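Local coordinates for protein NRD1 (Saccharomyces cerevisiae, PDB 3CLJ), which binds the serine-phosphorylated C-terminal domain of RNA polymerase II as part of the Nrd1-Nab3-Sen1 transcription termination complex, at residues 39-51 with 92-104. Residues are numbered along the deposited sequence; the frame is centred on the assembly and turned at random.
Sequences ESKIISLIIDYSR and HAINTLGEVIQEL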
ATOM      1  N   GLU A  39       1.690  -9.304 -11.374  1.00 45.57           N
ATOM      2  CA  GLU A  39       1.870  -8.364 -10.274  1.00 46.25           C
ATOM      3  C   GLU A  39       2.242  -6.969 -10.780  1.00 47.01           C
ATOM      4  O   GLU A  39       1.956  -5.971 -10.122  1.00 47.53           O
ATOM      5  CB  GLU A  39       2.955  -8.824  -9.283  1.00 46.48           C
ATOM      6  CG  GLU A  39       4.326  -9.105  -9.889  1.00 47.71           C
ATOM      7  CD  GLU A  39       5.193  -7.855 -10.149  1.00 48.33           C
ATOM      8  OE1 GLU A  39       6.222  -7.971 -10.870  1.00 47.95           O
ATOM      9  OE2 GLU A  39       4.843  -6.787  -9.627  1.00 47.97           O
ATOM     10  N   SER A  40       2.894  -6.894 -11.937  1.00 45.96           N
ATOM     11  CA  SER A  40       3.421  -5.621 -12.383  1.00 47.25           C
ATOM     12  C   SER A  40       2.296  -4.590 -12.609  1.00 46.51           C
ATOM     13  O   SER A  40       2.433  -3.417 -12.280  1.00 44.76           O
ATOM     14  CB  SER A  40       4.345  -5.834 -13.577  1.00 47.41           C
ATOM     15  OG  SER A  40       4.338  -4.715 -14.433  1.00 53.45           O
ATOM     16  N   LYS A  41       1.168  -5.048 -13.142  1.00 46.69           N
ATOM     17  CA  LYS A  41       0.040  -4.147 -13.328  1.00 46.95           C
ATOM     18  C   LYS A  41      -0.935  -4.050 -12.117  1.00 46.89           C
ATOM     19  O   LYS A  41      -1.744  -3.111 -12.057  1.00 47.81           O
ATOM     20  CB  LYS A  41      -0.657  -4.372 -14.698  1.00 47.55           C
ATOM     21  CG  LYS A  41      -1.547  -5.590 -14.847  1.00 47.04           C
ATOM     22  CD  LYS A  41      -2.088  -5.666 -16.307  1.00 45.68           C
ATOM     23  CE  LYS A  41      -2.870  -6.995 -16.520  1.00 47.50           C
ATOM     24  NZ  LYS A  41      -3.491  -7.287 -17.881  1.00 47.18           N
ATOM     25  N   ILE A  42      -0.867  -5.009 -11.187  1.00 45.58           N
ATOM     26  CA  ILE A  42      -1.570  -4.904  -9.899  1.00 44.41           C
ATOM     27  C   ILE A  42      -0.895  -3.798  -9.062  1.00 44.71           C
ATOM     28  O   ILE A  42      -1.584  -2.926  -8.480  1.00 44.79           O
ATOM     29  CB  ILE A  42      -1.564  -6.256  -9.114  1.00 44.80           C
ATOM     30  CG1 ILE A  42      -2.505  -7.298  -9.811  1.00 44.11           C
ATOM     31  CG2 ILE A  42      -1.817  -6.013  -7.565  1.00 44.86           C
ATOM     32  CD1 ILE A  42      -2.080  -8.781  -9.656  1.00 42.71           C
ATOM     33  N   ILE A  43       0.431  -3.829  -9.050  1.00 43.72           N
ATOM     34  CA  ILE A  43       1.264  -2.941  -8.245  1.00 44.66           C
ATOM     35  C   ILE A  43       1.179  -1.481  -8.759  1.00 44.66           C
ATOM     36  O   ILE A  43       0.932  -0.563  -7.951  1.00 45.72           O
ATOM     37  CB  ILE A  43       2.731  -3.518  -8.116  1.00 45.04           C
ATOM     38  CG1 ILE A  43       2.721  -4.842  -7.285  1.00 42.93           C
ATOM     39  CG2 ILE A  43       3.740  -2.468  -7.565  1.00 44.29           C
ATOM     40  CD1 ILE A  43       2.473  -4.649  -5.791  1.00 39.04           C
ATOM     41  N   SER A  44       1.312  -1.295 -10.067  1.00 43.88           N
ATOM     42  CA  SER A  44       1.172   0.045 -10.685  1.00 44.46           C
ATOM     43  C   SER A  44      -0.204   0.643 -10.377  1.00 44.90           C
ATOM     44  O   SER A  44      -0.304   1.795  -9.914  1.00 45.26           O
ATOM     45  CB  SER A  44       1.525   0.058 -12.195  1.00 42.18           C
ATOM     46  OG  SER A  44       0.438  -0.372 -13.000  1.00 45.07           O
ATOM     47  N   LEU A  45      -1.254  -0.161 -10.506  1.00 46.02           N
ATOM     48  CA  LEU A  45      -2.576   0.334 -10.157  1.00 47.54           C
ATOM     49  C   LEU A  45      -2.765   0.781  -8.708  1.00 46.50           C
ATOM     50  O   LEU A  45      -3.355   1.842  -8.471  1.00 46.46           O
ATOM     51  CB  LEU A  45      -3.702  -0.589 -10.638  1.00 48.26           C
ATOM     52  CG  LEU A  45      -5.150  -0.073 -10.459  1.00 51.09           C
ATOM     53  CD1 LEU A  45      -5.407   1.303 -11.180  1.00 52.09           C
ATOM     54  CD2 LEU A  45      -6.212  -1.131 -10.942  1.00 49.96           C
ATOM     55  N   ILE A  46      -2.262   0.000  -7.740  1.00 46.50           N
ATOM     56  CA  ILE A  46      -2.451   0.337  -6.340  1.00 45.02           C
ATOM     57  C   ILE A  46      -1.568   1.520  -5.939  1.00 44.25           C
ATOM     58  O   ILE A  46      -1.936   2.287  -5.075  1.00 45.33           O
ATOM     59  CB  ILE A  46      -2.360  -0.917  -5.370  1.00 45.93           C
ATOM     60  CG1 ILE A  46      -0.913  -1.406  -5.138  1.00 42.74           C
ATOM     61  CG2 ILE A  46      -3.369  -2.033  -5.832  1.00 41.48           C
ATOM     62  CD1 ILE A  46      -0.762  -2.567  -4.112  1.00 45.17           C
ATOM     63  N   ILE A  47      -0.401   1.621  -6.552  1.00 43.50           N
ATOM     64  CA  ILE A  47       0.484   2.812  -6.438  1.00 42.91           C
ATOM     65  C   ILE A  47      -0.244   4.070  -6.910  1.00 42.56           C
ATOM     66  O   ILE A  47      -0.267   5.103  -6.225  1.00 43.47           O
ATOM     67  CB  ILE A  47       1.810   2.615  -7.218  1.00 42.51           C
ATOM     68  CG1 ILE A  47       2.688   1.555  -6.491  1.00 41.46           C
ATOM     69  CG2 ILE A  47       2.589   3.931  -7.306  1.00 41.58           C
ATOM     70  CD1 ILE A  47       3.934   1.116  -7.255  1.00 40.40           C
ATOM     71  N   ASP A  48      -0.865   3.957  -8.080  1.00 42.51           N
ATOM     72  CA  ASP A  48      -1.556   5.066  -8.704  1.00 42.66           C
ATOM     73  C   ASP A  48      -2.845   5.417  -7.954  1.00 42.58           C
ATOM     74  O   ASP A  48      -3.242   6.586  -7.888  1.00 42.91           O
ATOM     75  CB  ASP A  48      -1.805   4.730 -10.184  1.00 41.49           C
ATOM     76  CG  ASP A  48      -0.508   4.774 -11.024  1.00 42.35           C
ATOM     77  OD1 ASP A  48       0.486   5.385 -10.574  1.00 44.23           O
ATOM     78  OD2 ASP A  48      -0.478   4.279 -12.188  1.00 42.06           O
ATOM     79  N   TYR A  49      -3.508   4.405  -7.411  1.00 42.74           N
ATOM     80  CA  TYR A  49      -4.666   4.655  -6.586  1.00 44.15           C
ATOM     81  C   TYR A  49      -4.251   5.541  -5.374  1.00 44.09           C
ATOM     82  O   TYR A  49      -4.918   6.517  -5.048  1.00 44.69           O
ATOM     83  CB  TYR A  49      -5.284   3.325  -6.083  1.00 43.19           C
ATOM     84  CG  TYR A  49      -6.408   3.629  -5.155  1.00 44.62           C
ATOM     85  CD1 TYR A  49      -7.618   4.166  -5.656  1.00 45.08           C
ATOM     86  CD2 TYR A  49      -6.255   3.481  -3.766  1.00 44.81           C
ATOM     87  CE1 TYR A  49      -8.673   4.492  -4.777  1.00 45.85           C
ATOM     88  CE2 TYR A  49      -7.283   3.762  -2.902  1.00 38.32           C
ATOM     89  CZ  TYR A  49      -8.474   4.327  -3.405  1.00 44.06           C
ATOM     90  OH  TYR A  49      -9.487   4.677  -2.534  1.00 46.03           O
ATOM     91  N   SER A  50      -3.163   5.175  -4.722  1.00 42.72           N
ATOM     92  CA  SER A  50      -2.568   6.008  -3.654  1.00 44.20           C
ATOM     93  C   SER A  50      -2.276   7.461  -4.066  1.00 43.32           C
ATOM     94  O   SER A  50      -2.501   8.417  -3.310  1.00 42.51           O
ATOM     95  CB  SER A  50      -1.266   5.350  -3.133  1.00 42.02           C
ATOM     96  OG  SER A  50      -0.900   5.888  -1.866  1.00 46.01           O
ATOM     97  N   ARG A  51      -1.671   7.592  -5.235  1.00 43.54           N
ATOM     98  CA  ARG A  51      -1.357   8.906  -5.815  1.00 44.22           C
ATOM     99  C   ARG A  51      -2.542   9.800  -6.084  1.00 43.79           C
ATOM    100  O   ARG A  51      -2.431  11.001  -5.938  1.00 43.13           O
ATOM    101  CB  ARG A  51      -0.596   8.753  -7.128  1.00 43.47           C
ATOM    102  CG  ARG A  51       0.781   8.255  -6.917  1.00 42.72           C
ATOM    103  CD  ARG A  51       1.399   7.981  -8.267  1.00 45.07           C
ATOM    104  NE  ARG A  51       2.854   7.816  -8.093  1.00 47.97           N
ATOM    105  CZ  ARG A  51       3.650   7.124  -8.910  1.00 44.98           C
ATOM    106  NH1 ARG A  51       3.137   6.547 -10.015  1.00 43.19           N
ATOM    107  NH2 ARG A  51       4.967   7.092  -8.663  1.00 39.46           N
ATOM    108  N   HIS A  92       9.931  -8.555  -6.890  1.00 44.96           N
ATOM    109  CA  HIS A  92       9.854  -7.394  -7.779  1.00 45.15           C
ATOM    110  C   HIS A  92       8.724  -6.442  -7.307  1.00 44.25           C
ATOM    111  O   HIS A  92       8.934  -5.227  -7.190  1.00 43.54           O
ATOM    112  CB  HIS A  92       9.634  -7.868  -9.217  1.00 44.39           C
ATOM    113  CG  HIS A  92       9.519  -6.757 -10.208  1.00 46.85           C
ATOM    114  ND1 HIS A  92       8.317  -6.396 -10.789  1.00 46.78           N
ATOM    115  CD2 HIS A  92      10.454  -5.920 -10.719  1.00 46.84           C
ATOM    116  CE1 HIS A  92       8.519  -5.379 -11.608  1.00 47.32           C
ATOM    117  NE2 HIS A  92       9.806  -5.079 -11.592  1.00 47.65           N
ATOM    118  N   ALA A  93       7.552  -7.014  -7.033  1.00 43.81           N
ATOM    119  CA  ALA A  93       6.412  -6.255  -6.532  1.00 45.12           C
ATOM    120  C   ALA A  93       6.814  -5.413  -5.323  1.00 45.85           C
ATOM    121  O   ALA A  93       6.513  -4.212  -5.281  1.00 46.95           O
ATOM    122  CB  ALA A  93       5.238  -7.188  -6.195  1.00 43.52           C
ATOM    123  N   ILE A  94       7.493  -6.042  -4.349  1.00 46.11           N
ATOM    124  CA  ILE A  94       7.927  -5.366  -3.113  1.00 46.84           C
ATOM    125  C   ILE A  94       9.010  -4.327  -3.408  1.00 46.70           C
ATOM    126  O   ILE A  94       9.072  -3.304  -2.744  1.00 47.07           O
ATOM    127  CB  ILE A  94       8.440  -6.392  -2.041  1.00 46.66           C
ATOM    128  CG1 ILE A  94       7.267  -7.235  -1.506  1.00 46.55           C
ATOM    129  CG2 ILE A  94       9.092  -5.679  -0.848  1.00 48.01           C
ATOM    130  CD1 ILE A  94       7.759  -8.542  -0.852  1.00 48.62           C
ATOM    131  N   ASN A  95       9.847  -4.600  -4.404  1.00 45.55           N
ATOM    132  CA  ASN A  95      10.875  -3.653  -4.813  1.00 45.71           C
ATOM    133  C   ASN A  95      10.279  -2.430  -5.430  1.00 44.27           C
ATOM    134  O   ASN A  95      10.681  -1.344  -5.075  1.00 44.62           O
ATOM    135  CB  ASN A  95      11.917  -4.307  -5.751  1.00 46.88           C
ATOM    136  CG  ASN A  95      12.993  -5.038  -4.974  1.00 51.35           C
ATOM    137  OD1 ASN A  95      13.220  -4.725  -3.783  1.00 57.11           O
ATOM    138  ND2 ASN A  95      13.654  -6.034  -5.616  1.00 55.37           N
ATOM    139  N   THR A  96       9.268  -2.622  -6.280  1.00 43.40           N
ATOM    140  CA  THR A  96       8.525  -1.520  -6.926  1.00 44.30           C
ATOM    141  C   THR A  96       7.844  -0.605  -5.896  1.00 43.90           C
ATOM    142  O   THR A  96       7.931   0.610  -5.995  1.00 44.15           O
ATOM    143  CB  THR A  96       7.484  -2.071  -7.919  1.00 44.54           C
ATOM    144  OG1 THR A  96       8.166  -2.867  -8.886  1.00 42.01           O
ATOM    145  CG2 THR A  96       6.701  -0.966  -8.668  1.00 45.21           C
ATOM    146  N   LEU A  97       7.167  -1.216  -4.930  1.00 43.11           N
ATOM    147  CA  LEU A  97       6.510  -0.508  -3.882  1.00 43.46           C
ATOM    148  C   LEU A  97       7.536   0.246  -3.067  1.00 43.81           C
ATOM    149  O   LEU A  97       7.348   1.440  -2.817  1.00 44.08           O
ATOM    150  CB  LEU A  97       5.708  -1.452  -2.989  1.00 41.86           C
ATOM    151  CG  LEU A  97       4.434  -2.070  -3.537  1.00 44.32           C
ATOM    152  CD1 LEU A  97       3.979  -3.255  -2.648  1.00 40.64           C
ATOM    153  CD2 LEU A  97       3.329  -0.990  -3.706  1.00 42.12           C
ATOM    154  N   GLY A  98       8.591  -0.452  -2.632  1.00 43.86           N
ATOM    155  CA  GLY A  98       9.677   0.200  -1.903  1.00 44.21           C
ATOM    156  C   GLY A  98      10.266   1.413  -2.638  1.00 44.02           C
ATOM    157  O   GLY A  98      10.618   2.427  -1.974  1.00 45.17           O
ATOM    158  N   GLU A  99      10.393   1.351  -3.978  1.00 44.34           N
ATOM    159  CA  GLU A  99      10.914   2.518  -4.697  0.50 44.49           C
ATOM    160  C   GLU A  99      10.010   3.776  -4.679  1.00 44.14           C
ATOM    161  O   GLU A  99      10.501   4.865  -4.858  1.00 43.76           O
ATOM    162  CB  GLU A  99      11.434   2.157  -6.099  0.50 45.21           C
ATOM    163  CG  GLU A  99      12.695   1.237  -6.102  0.50 46.97           C
ATOM    164  CD  GLU A  99      13.856   1.765  -5.236  0.50 51.64           C
ATOM    165  OE1 GLU A  99      14.494   2.773  -5.628  0.50 51.37           O
ATOM    166  OE2 GLU A  99      14.120   1.172  -4.155  0.50 52.60           O
ATOM    167  N   VAL A 100       8.704   3.636  -4.420  1.00 43.32           N
ATOM    168  CA  VAL A 100       7.793   4.792  -4.336  1.00 43.81           C
ATOM    169  C   VAL A 100       7.187   5.050  -2.956  1.00 43.63           C
ATOM    170  O   VAL A 100       6.492   6.046  -2.795  1.00 43.70           O
ATOM    171  CB  VAL A 100       6.592   4.720  -5.350  1.00 42.92           C
ATOM    172  CG1 VAL A 100       7.135   4.727  -6.832  1.00 48.72           C
ATOM    173  CG2 VAL A 100       5.713   3.528  -4.998  1.00 42.96           C
ATOM    174  N   ILE A 101       7.435   4.165  -1.977  1.00 44.06           N
ATOM    175  CA  ILE A 101       6.777   4.283  -0.687  1.00 44.22           C
ATOM    176  C   ILE A 101       7.013   5.639   0.060  1.00 46.06           C
ATOM    177  O   ILE A 101       6.126   6.117   0.766  1.00 44.74           O
ATOM    178  CB  ILE A 101       7.043   3.053   0.253  1.00 43.93           C
ATOM    179  CG1 ILE A 101       5.903   2.901   1.239  1.00 41.03           C
ATOM    180  CG2 ILE A 101       8.429   3.105   0.966  1.00 41.45           C
ATOM    181  CD1 ILE A 101       4.520   2.806   0.621  1.00 40.96           C
ATOM    182  N   GLN A 102       8.213   6.222  -0.051  1.00 45.60           N
ATOM    183  CA  GLN A 102       8.417   7.503   0.587  1.00 46.04           C
ATOM    184  C   GLN A 102       7.581   8.623  -0.041  1.00 45.37           C
ATOM    185  O   GLN A 102       7.022   9.455   0.700  1.00 44.76           O
ATOM    186  CB  GLN A 102       9.875   7.848   0.524  1.00 47.24           C
ATOM    187  CG  GLN A 102      10.663   6.899   1.377  1.00 51.40           C
ATOM    188  CD  GLN A 102      12.143   7.119   1.245  1.00 56.60           C
ATOM    189  OE1 GLN A 102      12.845   6.292   0.673  1.00 56.03           O
ATOM    190  NE2 GLN A 102      12.615   8.266   1.717  1.00 58.14           N
ATOM    191  N   GLU A 103       7.495   8.640  -1.383  1.00 44.65           N
ATOM    192  CA  GLU A 103       6.587   9.548  -2.119  1.00 45.94           C
ATOM    193  C   GLU A 103       5.137   9.394  -1.623  1.00 45.39           C
ATOM    194  O   GLU A 103       4.424  10.382  -1.309  1.00 43.95           O
ATOM    195  CB  GLU A 103       6.636   9.266  -3.633  1.00 46.67           C
ATOM    196  CG  GLU A 103       5.548   9.958  -4.455  1.00 47.96           C
ATOM    197  CD  GLU A 103       5.284   9.288  -5.798  1.00 48.49           C
ATOM    198  OE1 GLU A 103       6.200   8.570  -6.320  1.00 50.48           O
ATOM    199  OE2 GLU A 103       4.152   9.497  -6.315  1.00 46.68           O
ATOM    200  N   LEU A 104       4.701   8.137  -1.578  1.00 45.01           N
ATOM    201  CA  LEU A 104       3.323   7.870  -1.235  1.00 44.47           C
ATOM    202  C   LEU A 104       3.052   8.217   0.221  1.00 44.97           C
ATOM    203  O   LEU A 104       1.993   8.727   0.521  1.00 44.96           O
ATOM    204  CB  LEU A 104       2.957   6.383  -1.488  1.00 42.81           C
ATOM    205  CG  LEU A 104       3.081   5.873  -2.916  1.00 41.91           C
ATOM    206  CD1 LEU A 104       2.539   4.401  -2.940  1.00 40.51           C
ATOM    207  CD2 LEU A 104       2.396   6.766  -3.964  1.00 40.66           C
TER
HETATM  208  O   HOH W   1       6.169  -4.277  -9.811  1.00 43.99           O
HETATM  209  O   HOH W   2      -0.047   8.740  -1.318  1.00 29.64           O
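With CG set between its backbone N and carbonyl carbon (chi1 55°) and the chain bent again at chi2, Glu-39 brings its carboxylate to the ring of His-92, whose CG, anti to the backbone N, puts the ring alongside with ND1 facing it. His-92 ND1 donates to the syn side of Glu-39 OE1 over 2.6 Å, slightly tilted from both planes, which are turned steeply against each other. The same OE1 also accepts the backbone N-H of Gly-88, while OE2 lies over the CB of Ala-93 and receives a bond from a water that also joins Thr-96 OG1. Between the polar ends the interface is aliphatic. Ile-43 sets CG1 against Ala-93 CB and presses CG2 onto Thr-96 CG2 at a tight 3.5 Å; its CD1 reaches Leu-97 CD1. One turn on, Ile-47 is a knob in a hole formed by Thr-96, Leu-97, Val-100 and Leu-104, its CD1 lying 3.8 Å from Val-100 CG2. This is the near-parallel packing, at a crossing angle of -23°, of two helices in the all-helical CID fold, with helix 58-77 placing Tyr-72 against Glu-39 and Ala-93 and Ile-65 against Leu-104. At the other end Arg-51, extended from CG to NE, holds Glu-103 side-on: NE meets OE2 at 2.8 Å and NH2 meets OE1 at 3.0 Å, almost straight at 177°, the two flat groups nearly coplanar. NH1 turns back to Asp-48 OD1, so the guanidinium is bonded to two carboxylates, and Ile-47 CG2 covers one of its faces. Beside this network Leu-104 CD2 packs on Arg-51 CG, and Ser-50 OG, hydrogen-bonded to Ser-61 OG, shares a water with Leu-104 O.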